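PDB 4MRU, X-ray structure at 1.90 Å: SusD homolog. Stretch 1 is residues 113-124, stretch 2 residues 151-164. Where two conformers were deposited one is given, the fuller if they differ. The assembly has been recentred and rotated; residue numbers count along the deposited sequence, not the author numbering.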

ATOM      1  N   LEU A 113      -9.603  13.430   1.552  1.00 19.55           N
ATOM      2  CA  LEU A 113      -9.770  12.119   2.127  1.00 21.14           C
ATOM      3  C   LEU A 113     -10.410  11.179   1.116  1.00 20.16           C
ATOM      4  O   LEU A 113     -10.015  10.019   1.025  1.00 19.45           O
ATOM      5  N   ARG A 114     -11.358  11.667   0.326  1.00 18.39           N
ATOM      6  CA  ARG A 114     -11.945  10.820  -0.696  1.00 17.52           C
ATOM      7  C   ARG A 114     -10.883  10.356  -1.716  1.00 19.11           C
ATOM      8  O   ARG A 114     -10.850   9.187  -2.105  1.00 20.31           O
ATOM      9  N   VAL A 115     -10.034  11.266  -2.166  1.00 19.71           N
ATOM     10  CA  VAL A 115      -8.977  10.879  -3.052  1.00 17.96           C
ATOM     11  C   VAL A 115      -8.093   9.828  -2.367  1.00 19.78           C
ATOM     12  O   VAL A 115      -7.716   8.832  -2.967  1.00 18.49           O
ATOM     13  N   THR A 116      -7.714  10.071  -1.125  1.00 19.31           N
ATOM     14  CA  THR A 116      -6.816   9.160  -0.434  1.00 17.46           C
ATOM     15  C   THR A 116      -7.416   7.733  -0.339  1.00 17.20           C
ATOM     16  O   THR A 116      -6.731   6.756  -0.549  1.00 18.72           O
ATOM     17  N   ILE A 117      -8.696   7.629   0.002  1.00 16.99           N
ATOM     18  CA  ILE A 117      -9.383   6.347   0.093  1.00 15.78           C
ATOM     19  C   ILE A 117      -9.402   5.652  -1.264  1.00 16.95           C
ATOM     20  O   ILE A 117      -9.073   4.476  -1.404  1.00 16.70           O
HETATM   21  N   MSE A 118      -9.802   6.416  -2.274  1.00 16.84           N
HETATM   22  CA  MSE A 118     -10.102   5.819  -3.555  1.00 20.58           C
HETATM   23  C   MSE A 118      -8.885   5.617  -4.449  1.00 20.71           C
HETATM   24  O   MSE A 118      -8.953   4.831  -5.407  1.00 18.34           O
ATOM     25  N   GLN A 119      -7.779   6.305  -4.182  1.00 18.86           N
ATOM     26  CA  GLN A 119      -6.528   5.998  -4.897  1.00 20.01           C
ATOM     27  C   GLN A 119      -6.191   4.505  -4.740  1.00 19.60           C
ATOM     28  O   GLN A 119      -5.782   3.818  -5.696  1.00 20.44           O
ATOM     29  N   ARG A 120      -6.410   3.981  -3.550  1.00 18.98           N
ATOM     30  CA  ARG A 120      -6.124   2.589  -3.256  1.00 17.79           C
ATOM     31  C   ARG A 120      -7.088   1.693  -4.044  1.00 16.41           C
ATOM     32  O   ARG A 120      -6.692   0.677  -4.621  1.00 17.86           O
ATOM     33  N   VAL A 121      -8.356   2.061  -4.063  1.00 17.49           N
ATOM     34  CA  VAL A 121      -9.357   1.228  -4.713  1.00 16.77           C
ATOM     35  C   VAL A 121      -9.146   1.142  -6.223  1.00 17.27           C
ATOM     36  O   VAL A 121      -9.210   0.067  -6.790  1.00 18.75           O
ATOM     37  N   THR A 122      -8.885   2.266  -6.898  1.00 17.75           N
ATOM     38  CA  THR A 122      -8.627   2.162  -8.322  1.00 18.75           C
ATOM     39  C   THR A 122      -7.316   1.378  -8.579  1.00 19.85           C
ATOM     40  O   THR A 122      -7.241   0.651  -9.567  1.00 19.33           O
ATOM     41  N   ASP A 123      -6.324   1.526  -7.725  1.00 19.42           N
ATOM     42  CA  ASP A 123      -5.081   0.755  -7.903  1.00 20.48           C
ATOM     43  C   ASP A 123      -5.296  -0.750  -7.792  1.00 19.18           C
ATOM     44  O   ASP A 123      -4.608  -1.527  -8.470  1.00 21.24           O
ATOM     45  N   ILE A 124      -6.266  -1.167  -6.981  1.00 18.36           N
ATOM     46  CA  ILE A 124      -6.615  -2.585  -6.870  1.00 17.66           C
ATOM     47  C   ILE A 124      -7.386  -3.128  -8.095  1.00 19.51           C
ATOM     48  O   ILE A 124      -7.149  -4.279  -8.510  1.00 18.70           O
ATOM     49  N   SER A 151     -12.751   5.126 -16.296  1.00 20.66           N
ATOM     50  CA  SER A 151     -11.462   4.526 -16.590  1.00 20.22           C
ATOM     51  C   SER A 151     -10.443   4.884 -15.507  1.00 20.69           C
ATOM     52  O   SER A 151     -10.534   5.933 -14.876  1.00 19.87           O
ATOM     53  N   GLN A 152      -9.456   4.004 -15.285  1.00 21.91           N
ATOM     54  CA  GLN A 152      -8.438   4.337 -14.296  1.00 20.62           C
ATOM     55  C   GLN A 152      -7.743   5.644 -14.675  1.00 18.93           C
ATOM     56  O   GLN A 152      -7.462   6.482 -13.801  1.00 19.20           O
ATOM     57  N   LYS A 153      -7.504   5.855 -15.961  1.00 20.31           N
ATOM     58  CA  LYS A 153      -6.871   7.119 -16.385  1.00 21.11           C
ATOM     59  C   LYS A 153      -7.719   8.313 -15.953  1.00 19.30           C
ATOM     60  O   LYS A 153      -7.189   9.321 -15.447  1.00 21.16           O
ATOM     61  N   ASP A 154      -9.012   8.224 -16.187  1.00 20.64           N
ATOM     62  CA  ASP A 154      -9.924   9.317 -15.817  1.00 25.89           C
ATOM     63  C   ASP A 154     -10.056   9.456 -14.313  1.00 23.00           C
ATOM     64  O   ASP A 154     -10.212  10.588 -13.800  1.00 22.71           O
ATOM     65  N   VAL A 155      -9.967   8.352 -13.585  1.00 19.59           N
ATOM     66  CA  VAL A 155      -9.934   8.497 -12.137  1.00 19.78           C
ATOM     67  C   VAL A 155      -8.703   9.296 -11.680  1.00 21.26           C
ATOM     68  O   VAL A 155      -8.846  10.228 -10.885  1.00 19.65           O
ATOM     69  N   TYR A 156      -7.501   8.907 -12.132  1.00 20.29           N
ATOM     70  CA  TYR A 156      -6.271   9.602 -11.729  1.00 21.61           C
ATOM     71  C   TYR A 156      -6.317  11.073 -12.136  1.00 20.05           C
ATOM     72  O   TYR A 156      -6.009  11.954 -11.337  1.00 20.21           O
HETATM   73  N   MSE A 157      -6.777  11.379 -13.337  1.00 20.59           N
HETATM   74  CA  MSE A 157      -6.738  12.789 -13.777  0.50 23.98           C
HETATM   75  C   MSE A 157      -7.716  13.619 -12.948  1.00 22.05           C
HETATM   76  O   MSE A 157      -7.427  14.779 -12.597  1.00 22.96           O
ATOM     77  N   ARG A 158      -8.863  13.050 -12.596  1.00 22.78           N
ATOM     78  CA  ARG A 158      -9.831  13.742 -11.784  1.00 21.89           C
ATOM     79  C   ARG A 158      -9.305  13.920 -10.363  1.00 22.08           C
ATOM     80  O   ARG A 158      -9.418  14.993  -9.792  1.00 19.03           O
HETATM   81  N   MSE A 159      -8.672  12.892  -9.797  1.00 21.77           N
HETATM   82  CA  MSE A 159      -8.021  13.028  -8.498  1.00 21.84           C
HETATM   83  C   MSE A 159      -6.975  14.130  -8.502  1.00 22.75           C
HETATM   84  O   MSE A 159      -6.901  14.928  -7.562  1.00 20.49           O
ATOM     85  N   PHE A 160      -6.145  14.195  -9.534  1.00 21.07           N
ATOM     86  CA  PHE A 160      -5.143  15.237  -9.569  1.00 20.84           C
ATOM     87  C   PHE A 160      -5.817  16.616  -9.573  1.00 21.73           C
ATOM     88  O   PHE A 160      -5.370  17.523  -8.860  1.00 21.94           O
ATOM     89  N   GLN A 161      -6.901  16.752 -10.331  1.00 23.02           N
ATOM     90  CA  GLN A 161      -7.641  18.006 -10.358  1.00 24.89           C
ATOM     91  C   GLN A 161      -8.225  18.318  -8.978  1.00 24.27           C
ATOM     92  O   GLN A 161      -8.086  19.439  -8.460  1.00 22.28           O
ATOM     93  N   GLU A 162      -8.785  17.314  -8.324  1.00 24.58           N
ATOM     94  CA  GLU A 162      -9.329  17.513  -6.970  1.00 24.41           C
ATOM     95  C   GLU A 162      -8.251  17.817  -5.903  1.00 23.48           C
ATOM     96  O   GLU A 162      -8.484  18.639  -4.998  1.00 22.63           O
ATOM     97  N   LEU A 163      -7.091  17.177  -5.984  1.00 21.36           N
ATOM     98  CA  LEU A 163      -6.035  17.497  -5.048  1.00 21.39           C
ATOM     99  C   LEU A 163      -5.619  18.962  -5.195  1.00 20.74           C
ATOM    100  O   LEU A 163      -5.356  19.624  -4.169  1.00 23.84           O
ATOM    101  N   GLU A 164      -5.524  19.461  -6.427  1.00 22.46           N
ATOM    102  CA  GLU A 164      -5.171  20.883  -6.625  1.00 25.80           C
ATOM    103  C   GLU A 164      -6.217  21.796  -6.076  1.00 23.24           C
ATOM    104  O   GLU A 164      -5.904  22.844  -5.483  1.00 21.60           O
TER

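The two helices, 113-124 and 152-164, run nearly antiparallel, with 156° between their N-to-C directions and a closest axial approach of 10.0 Å. Their backbones come nearest at Val-115 and Met-159, whose CA atoms lie 5.9 Å apart, and the apolar centre is built around this pair. Both residues direct CA-to-CB toward the opposing helix. Val-115, with chi1 t, sets CG1 3.9 Å from Met-159 CB and also 3.9 Å from Leu-163 CD2, so one methyl touches two side chains a helical turn apart. Leu-163 (m, t) starts sideways, yet its end comes nearer and puts Leu-163 CD2 at that 3.9 Å from Val-115 CG1.

Met-159, a selenomethionine, adopts m, t, t, an extended chain that carries its terminal methyl onto the backbone of the first helix. Met-159 CE lies 3.2 Å from Gln-119 N and 3.3 Å from Met-118 CB, close approaches that mark tight packing. Gln-119 N already donates to Val-115 O within its own helix. Met-118, also selenomethionine, points its CB toward the partner, but its m, m, t conformation leads the end away; its contact is therefore made near the backbone.

Thr-122 (chi1 t) continues the packing toward the start of the second helix. Thr-122 CG2 lies 4.0 Å from Val-155 CG1 and 3.9 Å from Tyr-156 CE1, while Thr-122 OG1 is 3.4 Å from Gln-152 CG. Gln-152 (t, t) points toward the first helix, and its extended chain brings Gln-152 NE2 to Thr-122 O at 3.0 Å; the 129° angle at the hydrogen makes this a weak hydrogen bond.

At this end, Tyr-156 leaves its backbone sideways, with chi1 at -96°, between wells, but its end reaches Asp-123. Tyr-156 OH donates to Asp-123 OD1 at 2.6 Å, with the acceptor at the ring edge, near its plane. Asp-123 (chi1 m) is held from within its helix too: Gln-119 NE2 donates to Asp-123 OD2 at 2.8 Å.

The other polar edge is a salt bridge. Arg-114, extended through three t rotamers, brings NH1 to Glu-162 OE2 at 3.0 Å, with a 150° hydrogen-bond angle and the carboxylate oxygen near the guanidinium plane. Glu-162 (m, t) also places OE1 3.5 Å from Val-115 CG2, a van der Waals contact where the salt bridge meets the apolar centre. Two waters reinforce the pair. Water 1 accepts from Arg-114 NH1 at 2.7 Å and donates weakly to Glu-162 OE1 at 2.9 Å; water 2 accepts from Arg-114 NH2 at 3.0 Å and donates to Glu-162 OE2 at 2.7 Å.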

ATOM      1  CB  LEU A 113     -10.599  12.188   3.385  1.00 20.40           C
ATOM      2  CG  LEU A 113      -9.857  12.832   4.544  1.00 23.31           C
ATOM      3  CD1 LEU A 113     -10.847  13.136   5.631  1.00 22.12           C
ATOM      4  CD2 LEU A 113      -8.717  11.952   5.073  1.00 27.96           C
ATOM      5  CB  ARG A 114     -13.081  11.528  -1.376  1.00 20.02           C
ATOM      6  CG  ARG A 114     -13.559  10.811  -2.631  1.00 21.15           C
ATOM      7  CD  ARG A 114     -14.885  11.414  -3.030  1.00 23.78           C
ATOM      8  NE  ARG A 114     -15.327  10.982  -4.350  1.00 23.32           N
ATOM      9  CZ  ARG A 114     -15.134  11.645  -5.477  1.00 25.37           C
ATOM     10  NH1 ARG A 114     -14.455  12.799  -5.525  1.00 27.37           N
ATOM     11  NH2 ARG A 114     -15.642  11.143  -6.588  1.00 23.37           N
ATOM     12  CB  VAL A 115      -8.112  12.079  -3.476  1.00 18.00           C
ATOM     13  CG1 VAL A 115      -6.862  11.606  -4.179  1.00 18.60           C
ATOM     14  CG2 VAL A 115      -8.910  13.037  -4.361  1.00 17.17           C
ATOM     15  CB  THR A 116      -6.481   9.724   0.968  1.00 19.57           C
ATOM     16  OG1 THR A 116      -5.933  11.040   0.832  1.00 19.60           O
ATOM     17  CG2 THR A 116      -5.509   8.823   1.719  1.00 20.48           C
ATOM     18  CB  ILE A 117     -10.848   6.545   0.541  1.00 17.30           C
ATOM     19  CG1 ILE A 117     -10.889   7.007   1.975  1.00 17.71           C
ATOM     20  CG2 ILE A 117     -11.634   5.245   0.402  1.00 19.00           C
ATOM     21  CD1 ILE A 117     -12.202   7.657   2.395  1.00 20.02           C
HETATM   22  CB  MSE A 118     -11.097   6.704  -4.287  1.00 20.05           C
HETATM   23  CG  MSE A 118     -12.456   6.754  -3.588  1.00 21.61           C
HETATM   24 SE   MSE A 118     -13.265   4.941  -3.466  0.75 27.08          SE
HETATM   25  CE  MSE A 118     -14.645   5.289  -2.089  1.00 25.58           C
ATOM     26  CB  GLN A 119      -5.372   6.896  -4.421  1.00 24.46           C
ATOM     27  CG  GLN A 119      -3.972   6.546  -4.957  1.00 26.18           C
ATOM     28  CD  GLN A 119      -3.175   5.787  -3.919  1.00 30.04           C
ATOM     29  OE1 GLN A 119      -2.708   6.366  -2.943  1.00 34.34           O
ATOM     30  NE2 GLN A 119      -3.047   4.481  -4.095  1.00 36.24           N
ATOM     31  CB  ARG A 120      -6.240   2.304  -1.774  1.00 20.72           C
ATOM     32  CG  ARG A 120      -5.095   2.833  -0.917  1.00 25.21           C
ATOM     33  CD  ARG A 120      -5.526   3.154   0.485  1.00 21.82           C
ATOM     34  NE  ARG A 120      -6.291   2.056   1.106  1.00 22.14           N
ATOM     35  CZ  ARG A 120      -5.733   1.002   1.696  1.00 24.25           C
ATOM     36  NH1 ARG A 120      -4.405   0.847   1.711  1.00 22.14           N
ATOM     37  NH2 ARG A 120      -6.495   0.076   2.202  1.00 24.94           N
ATOM     38  CB  VAL A 121     -10.784   1.734  -4.397  1.00 18.43           C
ATOM     39  CG1 VAL A 121     -11.839   0.882  -5.061  1.00 18.89           C
ATOM     40  CG2 VAL A 121     -10.992   1.741  -2.873  1.00 18.99           C
ATOM     41  CB  THR A 122      -8.589   3.506  -9.083  1.00 21.42           C
ATOM     42  OG1 THR A 122      -8.414   3.234 -10.490  1.00 21.27           O
ATOM     43  CG2 THR A 122      -7.493   4.402  -8.631  1.00 19.91           C
ATOM     44  CB  ASP A 123      -3.997   1.184  -6.909  1.00 21.20           C
ATOM     45  CG  ASP A 123      -3.331   2.504  -7.293  1.00 25.36           C
ATOM     46  OD1 ASP A 123      -3.617   3.033  -8.393  1.00 26.01           O
ATOM     47  OD2 ASP A 123      -2.553   3.005  -6.464  1.00 22.20           O
ATOM     48  CB  ILE A 124      -7.429  -2.823  -5.587  1.00 21.70           C
ATOM     49  CG1 ILE A 124      -6.550  -2.528  -4.371  1.00 21.57           C
ATOM     50  CG2 ILE A 124      -7.961  -4.243  -5.514  1.00 26.46           C
ATOM     51  CD1 ILE A 124      -7.379  -2.297  -3.120  1.00 20.75           C
ATOM     52  CB  SER A 151     -10.968   4.943 -17.969  1.00 21.96           C
ATOM     53  OG  SER A 151     -10.505   6.276 -18.009  1.00 24.19           O
ATOM     54  CB  GLN A 152      -7.411   3.241 -14.142  1.00 19.87           C
ATOM     55  CG  GLN A 152      -6.348   3.533 -13.112  1.00 18.77           C
ATOM     56  CD  GLN A 152      -5.386   2.370 -12.897  1.00 19.00           C
ATOM     57  OE1 GLN A 152      -4.524   2.110 -13.726  1.00 20.94           O
ATOM     58  NE2 GLN A 152      -5.525   1.669 -11.768  1.00 19.12           N
ATOM     59  CB  LYS A 153      -6.640   7.149 -17.897  1.00 25.87           C
ATOM     60  CG  LYS A 153      -5.984   8.438 -18.358  1.00 32.38           C
ATOM     61  CD  LYS A 153      -5.974   8.650 -19.842  1.00 40.78           C
ATOM     62  CE  LYS A 153      -4.708   8.196 -20.553  1.00 57.75           C
ATOM     63  NZ  LYS A 153      -4.492   9.036 -21.773  1.00 67.97           N
ATOM     64  CB  ASP A 154     -11.303   9.134 -16.451  1.00 26.83           C
ATOM     65  CG  ASP A 154     -11.300   9.440 -17.961  1.00 32.90           C
ATOM     66  OD1 ASP A 154     -10.367  10.069 -18.488  1.00 31.92           O
ATOM     67  OD2 ASP A 154     -12.265   9.067 -18.602  1.00 31.68           O
ATOM     68  CB  VAL A 155      -9.977   7.158 -11.416  1.00 21.25           C
ATOM     69  CG1 VAL A 155      -9.877   7.373  -9.924  1.00 23.65           C
ATOM     70  CG2 VAL A 155     -11.290   6.450 -11.716  1.00 22.69           C
ATOM     71  CB  TYR A 156      -5.050   8.902 -12.321  1.00 22.26           C
ATOM     72  CG  TYR A 156      -4.398   7.939 -11.379  1.00 21.45           C
ATOM     73  CD1 TYR A 156      -4.898   6.646 -11.181  1.00 21.41           C
ATOM     74  CD2 TYR A 156      -3.274   8.311 -10.640  1.00 21.45           C
ATOM     75  CE1 TYR A 156      -4.264   5.782 -10.288  1.00 20.20           C
ATOM     76  CE2 TYR A 156      -2.680   7.455  -9.730  1.00 22.15           C
ATOM     77  CZ  TYR A 156      -3.184   6.195  -9.551  1.00 20.80           C
ATOM     78  OH  TYR A 156      -2.543   5.330  -8.664  1.00 21.54           O
HETATM   79  CB  MSE A 157      -7.017  12.880 -15.265  0.50 25.48           C
HETATM   80  CG  MSE A 157      -5.864  12.290 -16.109  0.50 31.62           C
HETATM   81 SE   MSE A 157      -4.048  12.212 -15.298  0.38 43.43          SE
HETATM   82  CE  MSE A 157      -3.923  10.311 -15.774  0.50 52.81           C
ATOM     83  CB  ARG A 158     -11.199  13.012 -11.818  1.00 24.66           C
ATOM     84  CG  ARG A 158     -12.289  13.682 -10.964  1.00 28.05           C
ATOM     85  CD  ARG A 158     -12.633  15.100 -11.418  1.00 31.79           C
ATOM     86  NE  ARG A 158     -13.587  15.077 -12.507  1.00 51.63           N
ATOM     87  CZ  ARG A 158     -14.909  15.120 -12.349  1.00 56.93           C
ATOM     88  NH1 ARG A 158     -15.455  15.215 -11.141  1.00 65.42           N
ATOM     89  NH2 ARG A 158     -15.698  15.069 -13.411  1.00 70.77           N
HETATM   90  CB  MSE A 159      -7.385  11.668  -8.076  1.00 21.69           C
HETATM   91  CG  MSE A 159      -8.484  10.657  -7.756  1.00 26.23           C
HETATM   92 SE   MSE A 159      -7.585   8.948  -7.308  0.75 33.31          SE
HETATM   93  CE  MSE A 159      -9.129   8.163  -6.467  1.00 33.48           C
ATOM     94  CB  PHE A 160      -4.219  15.132 -10.774  1.00 20.77           C
ATOM     95  CG  PHE A 160      -3.179  14.045 -10.660  1.00 21.99           C
ATOM     96  CD1 PHE A 160      -2.303  14.004  -9.594  1.00 24.18           C
ATOM     97  CD2 PHE A 160      -3.053  13.102 -11.658  1.00 21.28           C
ATOM     98  CE1 PHE A 160      -1.325  13.020  -9.513  1.00 21.47           C
ATOM     99  CE2 PHE A 160      -2.048  12.133 -11.604  1.00 21.75           C
ATOM    100  CZ  PHE A 160      -1.196  12.084 -10.530  1.00 22.21           C
ATOM    101  CB  GLN A 161      -8.718  17.926 -11.437  1.00 26.41           C
ATOM    102  CG  GLN A 161      -9.537  19.174 -11.701  1.00 36.42           C
ATOM    103  CD  GLN A 161     -10.715  18.851 -12.615  1.00 50.78           C
ATOM    104  OE1 GLN A 161     -10.660  17.916 -13.437  1.00 63.06           O
ATOM    105  NE2 GLN A 161     -11.801  19.573 -12.438  1.00 58.62           N
ATOM    106  CB  GLU A 162     -10.162  16.294  -6.557  1.00 25.47           C
ATOM    107  CG  GLU A 162     -11.413  16.119  -7.418  1.00 26.60           C
ATOM    108  CD  GLU A 162     -12.115  14.802  -7.202  1.00 31.55           C
ATOM    109  OE1 GLU A 162     -11.465  13.841  -6.688  1.00 30.65           O
ATOM    110  OE2 GLU A 162     -13.309  14.710  -7.603  1.00 28.06           O
ATOM    111  CB  LEU A 163      -4.822  16.578  -5.207  1.00 21.14           C
ATOM    112  CG  LEU A 163      -5.153  15.159  -4.746  1.00 23.27           C
ATOM    113  CD1 LEU A 163      -3.984  14.228  -5.020  1.00 23.71           C
ATOM    114  CD2 LEU A 163      -5.566  15.150  -3.275  1.00 22.09           C
ATOM    115  CB  GLU A 164      -4.943  21.217  -8.090  1.00 32.93           C
ATOM    116  CG  GLU A 164      -3.554  20.847  -8.562  1.00 53.91           C
ATOM    117  CD  GLU A 164      -3.069  21.711  -9.706  1.00 61.45           C
ATOM    118  OE1 GLU A 164      -3.895  22.388 -10.354  1.00 57.97           O
ATOM    119  OE2 GLU A 164      -1.847  21.703  -9.930  1.00 70.58           O
TER
HETATM  120  O   HOH W   1     -12.521  13.947  -3.976  1.00 22.69           O
HETATM  121  O   HOH W   2     -15.103  13.137  -8.824  1.00 23.41           O